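Local coordinates for prolyl oligopeptidase (Novosphingobium capsulatum, PDB 1YR2), which probably hydrolyses oligopeptides on the carboxyl side of proline and, far less readily, of alanine, as a serine peptidase of family S9A, at residues E55-P60 with D603-D608; R614-D619 with D659-G664. All coordinates share one frame; numbering follows the deposited sequence.

Interaction 1: E55-P60 with D603-D608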
loop_
_atom_site.group_PDB
_atom_site.type_symbol
_atom_site.label_atom_id
_atom_site.label_comp_id
_atom_site.label_asym_id
_atom_site.label_seq_id
_atom_site.Cartn_x
_atom_site.Cartn_y
_atom_site.Cartn_z
ATOM N N GLU A 55 -27.472 -22.305 23.676
ATOM C CA GLU A 55 -27.675 -22.629 22.279
ATOM C C GLU A 55 -26.904 -23.920 21.906
ATOM O O GLU A 55 -25.932 -24.281 22.555
ATOM C CB GLU A 55 -27.216 -21.434 21.412
ATOM C CG GLU A 55 -28.197 -20.254 21.426
ATOM C CD GLU A 55 -28.026 -19.283 20.238
ATOM O OE1 GLU A 55 -27.709 -19.698 19.070
ATOM O OE2 GLU A 55 -28.217 -18.058 20.467
ATOM N N LYS A 56 -27.351 -24.628 20.877
ATOM C CA LYS A 56 -26.617 -25.754 20.356
ATOM C C LYS A 56 -25.884 -25.292 19.102
ATOM O O LYS A 56 -26.484 -24.592 18.262
ATOM C CB LYS A 56 -27.544 -26.914 20.014
ATOM C CG LYS A 56 -28.533 -27.311 21.090
ATOM C CD LYS A 56 -27.842 -27.901 22.283
ATOM C CE LYS A 56 -28.773 -28.789 23.147
ATOM N NZ LYS A 56 -27.939 -29.789 23.894
ATOM N N VAL A 57 -24.616 -25.695 18.980
ATOM C CA VAL A 57 -23.749 -25.400 17.840
ATOM C C VAL A 57 -23.192 -26.685 17.288
ATOM O O VAL A 57 -22.470 -27.386 17.980
ATOM C CB VAL A 57 -22.545 -24.581 18.248
ATOM C CG1 VAL A 57 -21.631 -24.288 17.022
ATOM C CG2 VAL A 57 -22.991 -23.328 18.884
ATOM N N SER A 58 -23.522 -26.991 16.038
ATOM C CA SER A 58 -22.976 -28.133 15.356
ATOM C C SER A 58 -21.671 -27.789 14.637
ATOM O O SER A 58 -21.553 -26.732 13.977
ATOM C CB SER A 58 -24.011 -28.646 14.360
ATOM O OG SER A 58 -23.507 -29.781 13.660
ATOM N N ASP A 59 -20.698 -28.705 14.719
ATOM C CA ASP A 59 -19.385 -28.519 14.099
ATOM C C ASP A 59 -18.875 -29.866 13.635
ATOM O O ASP A 59 -17.967 -30.445 14.222
ATOM C CB ASP A 59 -18.447 -27.840 15.110
ATOM C CG ASP A 59 -17.157 -27.330 14.504
ATOM O OD1 ASP A 59 -16.894 -27.570 13.307
ATOM O OD2 ASP A 59 -16.356 -26.633 15.187
ATOM N N PRO A 60 -19.492 -30.402 12.597
ATOM C CA PRO A 60 -19.175 -31.754 12.127
ATOM C C PRO A 60 -17.845 -31.932 11.415
ATOM O O PRO A 60 -17.462 -33.091 11.157
ATOM C CB PRO A 60 -20.314 -32.088 11.168
ATOM C CG PRO A 60 -21.070 -30.835 10.950
ATOM C CD PRO A 60 -20.589 -29.775 11.841
ATOM N N ASP A 603 -14.834 -19.526 10.432
ATOM C CA ASP A 603 -15.382 -19.940 11.707
ATOM C C ASP A 603 -15.076 -18.859 12.759
ATOM O O ASP A 603 -14.005 -18.805 13.354
ATOM C CB ASP A 603 -14.845 -21.303 12.118
ATOM C CG ASP A 603 -15.543 -21.847 13.388
ATOM O OD1 ASP A 603 -16.098 -21.019 14.194
ATOM O OD2 ASP A 603 -15.550 -23.062 13.676
ATOM N N MET A 604 -16.026 -17.967 12.919
ATOM C CA MET A 604 -15.895 -16.796 13.780
ATOM C C MET A 604 -16.170 -17.122 15.231
ATOM O O MET A 604 -16.060 -16.246 16.094
ATOM C CB MET A 604 -16.874 -15.728 13.297
ATOM C CG MET A 604 -16.513 -15.135 11.951
ATOM S SD MET A 604 -14.886 -14.349 11.911
ATOM C CE MET A 604 -15.028 -13.107 13.153
ATOM N N LEU A 605 -16.534 -18.369 15.516
ATOM C CA LEU A 605 -16.680 -18.817 16.886
ATOM C C LEU A 605 -15.381 -19.389 17.436
ATOM O O LEU A 605 -15.236 -19.466 18.658
ATOM C CB LEU A 605 -17.808 -19.853 17.026
ATOM C CG LEU A 605 -19.169 -19.426 16.509
ATOM C CD1 LEU A 605 -20.202 -20.545 16.855
ATOM C CD2 LEU A 605 -19.549 -18.119 17.088
ATOM N N ARG A 606 -14.470 -19.796 16.533
ATOM C CA ARG A 606 -13.237 -20.459 16.921
ATOM C C ARG A 606 -11.957 -19.765 16.410
ATOM O O ARG A 606 -10.865 -20.330 16.507
ATOM C CB ARG A 606 -13.280 -21.916 16.435
ATOM C CG ARG A 606 -14.272 -22.774 17.186
ATOM C CD ARG A 606 -14.380 -24.184 16.650
ATOM N NE ARG A 606 -13.115 -24.922 16.759
ATOM C CZ ARG A 606 -12.615 -25.393 17.886
ATOM N NH1 ARG A 606 -13.221 -25.219 19.045
ATOM N NH2 ARG A 606 -11.484 -26.054 17.865
ATOM N N PHE A 607 -12.066 -18.556 15.891
ATOM C CA PHE A 607 -10.917 -17.883 15.239
ATOM C C PHE A 607 -9.759 -17.644 16.210
ATOM O O PHE A 607 -8.581 -17.739 15.836
ATOM C CB PHE A 607 -11.334 -16.552 14.609
ATOM C CG PHE A 607 -11.639 -15.490 15.611
ATOM C CD1 PHE A 607 -10.626 -14.717 16.125
ATOM C CD2 PHE A 607 -12.931 -15.244 16.034
ATOM C CE1 PHE A 607 -10.877 -13.750 17.051
ATOM C CE2 PHE A 607 -13.176 -14.286 16.959
ATOM C CZ PHE A 607 -12.128 -13.554 17.497
ATOM N N ASP A 608 -10.098 -17.433 17.463
ATOM C CA ASP A 608 -9.093 -17.188 18.487
ATOM C C ASP A 608 -8.421 -18.440 19.075
ATOM O O ASP A 608 -7.585 -18.317 19.968
ATOM C CB ASP A 608 -9.668 -16.315 19.579
ATOM C CG ASP A 608 -10.667 -17.039 20.456
ATOM O OD1 ASP A 608 -11.368 -17.989 19.998
ATOM O OD2 ASP A 608 -10.850 -16.656 21.619
HETATM O O HOH W 1 -17.342 -24.250 15.379
#
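V57 meets L605 where the N-terminal β-hairpin of the catalytic α/β-hydrolase domain, strands 49-52 and 55-58, packs on a loop after strand 594-598. V57 and L605 reach toward each other tip to tip, with V57 CG1 4.0 Å from L605 CD1. V57 CG1 is anti to the backbone N (chi1 180°), which aims this methyl at L605. W629 of helix 626-633 touches both side chains and makes this end apolar.

Two residues on, D59 starts the polar half. Its OD2 lies 3.5 Å from R606 CD. The ion pair from D59 OD2 to R606 NE is long, 4.0 Å. The oxygen sits well out of the guanidinium plane and no N-H points at it, so only charge attraction acts here. R606 NE has its stronger partner in E65, and D59 OD2 also forms a salt bridge with R62.

D59 OD2 also comes within 4.0 Å of D603 OD2. The two carboxylate planes are turned 63° apart. One water donates to both oxygens, at 2.6 Å from D59 OD2 and 2.7 Å from D603 OD2. K668 pairs with D59 OD1 and D603 OD2, while Y638 also bonds D59 OD1. Together they probably ease the repulsion of two buried acids.

The other oxygen of D603 shapes its own loop in an Asx turn: L605 N donates to D603 OD1 at 3.0 Å, nearly along its C-O axis. Replacing D603 by an alanine is likely to leave the water and K668 short of an acceptor and the backbone N of L605 without its mate. A weak second bond runs from R606 N to D603 OD1, 3.1 Å long.

Interaction 2: R614-D619 with D659-G664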
loop_
_atom_site.group_PDB
_atom_site.type_symbol
_atom_site.label_atom_id
_atom_site.label_comp_id
_atom_site.label_asym_id
_atom_site.label_seq_id
_atom_site.Cartn_x
_atom_site.Cartn_y
_atom_site.Cartn_z
ATOM N N ARG A 614 -6.020 -14.865 18.023
ATOM C CA ARG A 614 -6.373 -14.191 19.286
ATOM C C ARG A 614 -6.146 -12.667 19.252
ATOM O O ARG A 614 -6.822 -11.895 19.961
ATOM C CB ARG A 614 -5.646 -14.844 20.454
ATOM C CG ARG A 614 -6.118 -14.381 21.842
ATOM C CD ARG A 614 -7.637 -14.427 22.137
ATOM N NE ARG A 614 -7.950 -13.879 23.466
ATOM C CZ ARG A 614 -9.084 -14.096 24.126
ATOM N NH1 ARG A 614 -10.040 -14.841 23.580
ATOM N NH2 ARG A 614 -9.259 -13.554 25.345
ATOM N N TYR A 615 -5.255 -12.191 18.400
ATOM C CA TYR A 615 -5.020 -10.754 18.240
ATOM C C TYR A 615 -6.220 -10.059 17.554
ATOM O O TYR A 615 -6.387 -8.872 17.662
ATOM C CB TYR A 615 -3.674 -10.477 17.490
ATOM C CG TYR A 615 -2.488 -10.722 18.368
ATOM C CD1 TYR A 615 -2.166 -9.808 19.353
ATOM C CD2 TYR A 615 -1.745 -11.900 18.294
ATOM C CE1 TYR A 615 -1.151 -10.014 20.198
ATOM C CE2 TYR A 615 -0.689 -12.122 19.158
ATOM C CZ TYR A 615 -0.412 -11.168 20.131
ATOM O OH TYR A 615 0.639 -11.300 21.033
ATOM N N TRP A 616 -7.074 -10.804 16.893
ATOM C CA TRP A 616 -8.189 -10.191 16.170
ATOM C C TRP A 616 -9.398 -9.849 17.022
ATOM O O TRP A 616 -10.348 -9.290 16.486
ATOM C CB TRP A 616 -8.649 -11.107 15.053
ATOM C CG TRP A 616 -7.581 -11.425 14.108
ATOM C CD1 TRP A 616 -6.468 -10.697 13.823
ATOM C CD2 TRP A 616 -7.520 -12.587 13.310
ATOM N NE1 TRP A 616 -5.705 -11.355 12.885
ATOM C CE2 TRP A 616 -6.333 -12.520 12.553
ATOM C CE3 TRP A 616 -8.348 -13.703 13.163
ATOM C CZ2 TRP A 616 -5.955 -13.522 11.682
ATOM C CZ3 TRP A 616 -7.946 -14.723 12.282
ATOM C CH2 TRP A 616 -6.789 -14.617 11.564
ATOM N N VAL A 617 -9.379 -10.215 18.306
ATOM C CA VAL A 617 -10.450 -9.861 19.222
ATOM C C VAL A 617 -10.703 -8.376 19.290
ATOM O O VAL A 617 -11.820 -7.977 19.573
ATOM C CB VAL A 617 -10.254 -10.425 20.657
ATOM C CG1 VAL A 617 -10.260 -11.966 20.670
ATOM C CG2 VAL A 617 -9.023 -9.834 21.350
ATOM N N ASP A 618 -9.712 -7.539 18.988
ATOM C CA ASP A 618 -9.920 -6.079 19.034
ATOM C C ASP A 618 -10.956 -5.598 18.031
ATOM O O ASP A 618 -11.671 -4.623 18.282
ATOM C CB ASP A 618 -8.601 -5.306 18.799
ATOM C CG ASP A 618 -7.928 -4.845 20.106
ATOM O OD1 ASP A 618 -8.397 -5.101 21.260
ATOM O OD2 ASP A 618 -6.819 -4.286 20.058
ATOM N N ASP A 619 -11.076 -6.284 16.892
ATOM C CA ASP A 619 -12.157 -5.958 15.976
ATOM C C ASP A 619 -13.355 -6.876 16.121
ATOM O O ASP A 619 -14.480 -6.456 15.869
ATOM C CB ASP A 619 -11.692 -6.103 14.529
ATOM C CG ASP A 619 -11.268 -4.774 13.926
ATOM O OD1 ASP A 619 -10.537 -4.013 14.612
ATOM O OD2 ASP A 619 -11.655 -4.414 12.795
ATOM N N ASP A 659 0.052 -19.602 8.298
ATOM C CA ASP A 659 0.250 -19.196 9.698
ATOM C C ASP A 659 -0.679 -18.101 10.165
ATOM O O ASP A 659 -0.845 -17.902 11.367
ATOM C CB ASP A 659 1.663 -18.704 9.902
ATOM C CG ASP A 659 2.666 -19.819 9.775
ATOM O OD1 ASP A 659 2.383 -20.946 10.238
ATOM O OD2 ASP A 659 3.746 -19.658 9.196
ATOM N N ARG A 660 -1.200 -17.353 9.214
ATOM C CA ARG A 660 -1.943 -16.166 9.523
ATOM C C ARG A 660 -3.400 -16.492 9.686
ATOM O O ARG A 660 -3.939 -16.258 10.733
ATOM C CB ARG A 660 -1.749 -15.156 8.428
ATOM C CG ARG A 660 -2.319 -13.841 8.784
ATOM C CD ARG A 660 -1.869 -12.719 7.874
ATOM N NE ARG A 660 -2.337 -11.472 8.450
ATOM C CZ ARG A 660 -3.517 -10.912 8.229
ATOM N NH1 ARG A 660 -4.395 -11.449 7.384
ATOM N NH2 ARG A 660 -3.813 -9.773 8.849
ATOM N N VAL A 661 -4.024 -17.013 8.643
ATOM C CA VAL A 661 -5.379 -17.552 8.766
ATOM C C VAL A 661 -5.310 -19.056 8.512
ATOM O O VAL A 661 -5.082 -19.454 7.391
ATOM C CB VAL A 661 -6.354 -16.927 7.756
ATOM C CG1 VAL A 661 -7.766 -17.492 7.960
ATOM C CG2 VAL A 661 -6.397 -15.382 7.860
ATOM N N VAL A 662 -5.524 -19.876 9.537
ATOM C CA VAL A 662 -5.337 -21.330 9.352
ATOM C C VAL A 662 -6.308 -21.833 8.268
ATOM O O VAL A 662 -7.479 -21.423 8.214
ATOM C CB VAL A 662 -5.478 -22.163 10.635
ATOM C CG1 VAL A 662 -4.277 -21.892 11.608
ATOM C CG2 VAL A 662 -6.820 -21.939 11.313
ATOM N N PRO A 663 -5.844 -22.736 7.414
ATOM C CA PRO A 663 -6.671 -23.163 6.280
ATOM C C PRO A 663 -7.924 -23.905 6.694
ATOM O O PRO A 663 -8.897 -23.971 5.911
ATOM C CB PRO A 663 -5.733 -24.069 5.464
ATOM C CG PRO A 663 -4.357 -23.757 5.954
ATOM C CD PRO A 663 -4.507 -23.360 7.411
ATOM N N GLY A 664 -7.934 -24.452 7.908
ATOM C CA GLY A 664 -9.102 -25.096 8.426
ATOM C C GLY A 664 -10.380 -24.298 8.308
ATOM O O GLY A 664 -11.441 -24.894 8.170
#
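The carbonyl oxygen R660 O takes two ring atoms of W616 against it. W616 CH2 lies 3.4 Å from R660 O, and W616 CZ2 is 3.5 Å from the same oxygen. No hydrogen bond joins the segments, so these are van der Waals contacts with the far end of the indole. The site belongs to the α/β-hydrolase domain. The short 3-10 and helical run that ends in helix 617-620 faces the loop between strand 649-654 and helix 664-675.

W616 carries most of the contact. Its CG is anti to its own carbonyl carbon (chi1 -58°), which sends the six-membered ring out to the loop. The side chains of W616 and V661 cross at about a right angle. F498 meets the same indole, its ring plane about 70° from that of W616.

D658 holds the loop: its OD1 accepts from the backbone N of both R660 and V661. The R660 side chain touches S575. S575 sits in a sequence consistent with a nucleophile elbow, so the contact probably borders the active site. The apolar part of the contact is one methyl, V661 CG2, 3.8 Å from W616 CH2.

How the interactions relate
Both interactions draw on the stretch of chain from the loop after strand 594-598 into helix 617-620, and they adjoin directly. D608 OD2 and R614 NH1 form a salt bridge of 2.8 Å, and F607 CD1 packs 3.9 Å from W616 CE3. Helix 664-675 also joins them: it begins in segment 659-664 and brings K668 to the acids of interaction 1. Interaction 1 is mostly buried, far from the chain's centre, and mixes charges, a water and a pair of methyls. Interaction 2 is partly open and nearer the centre, with one indole against a backbone oxygen and a valine. Both lie in the catalytic domain. Interaction 1 ties its N-terminal hairpin to the C-terminal part; interaction 2 stays within that part.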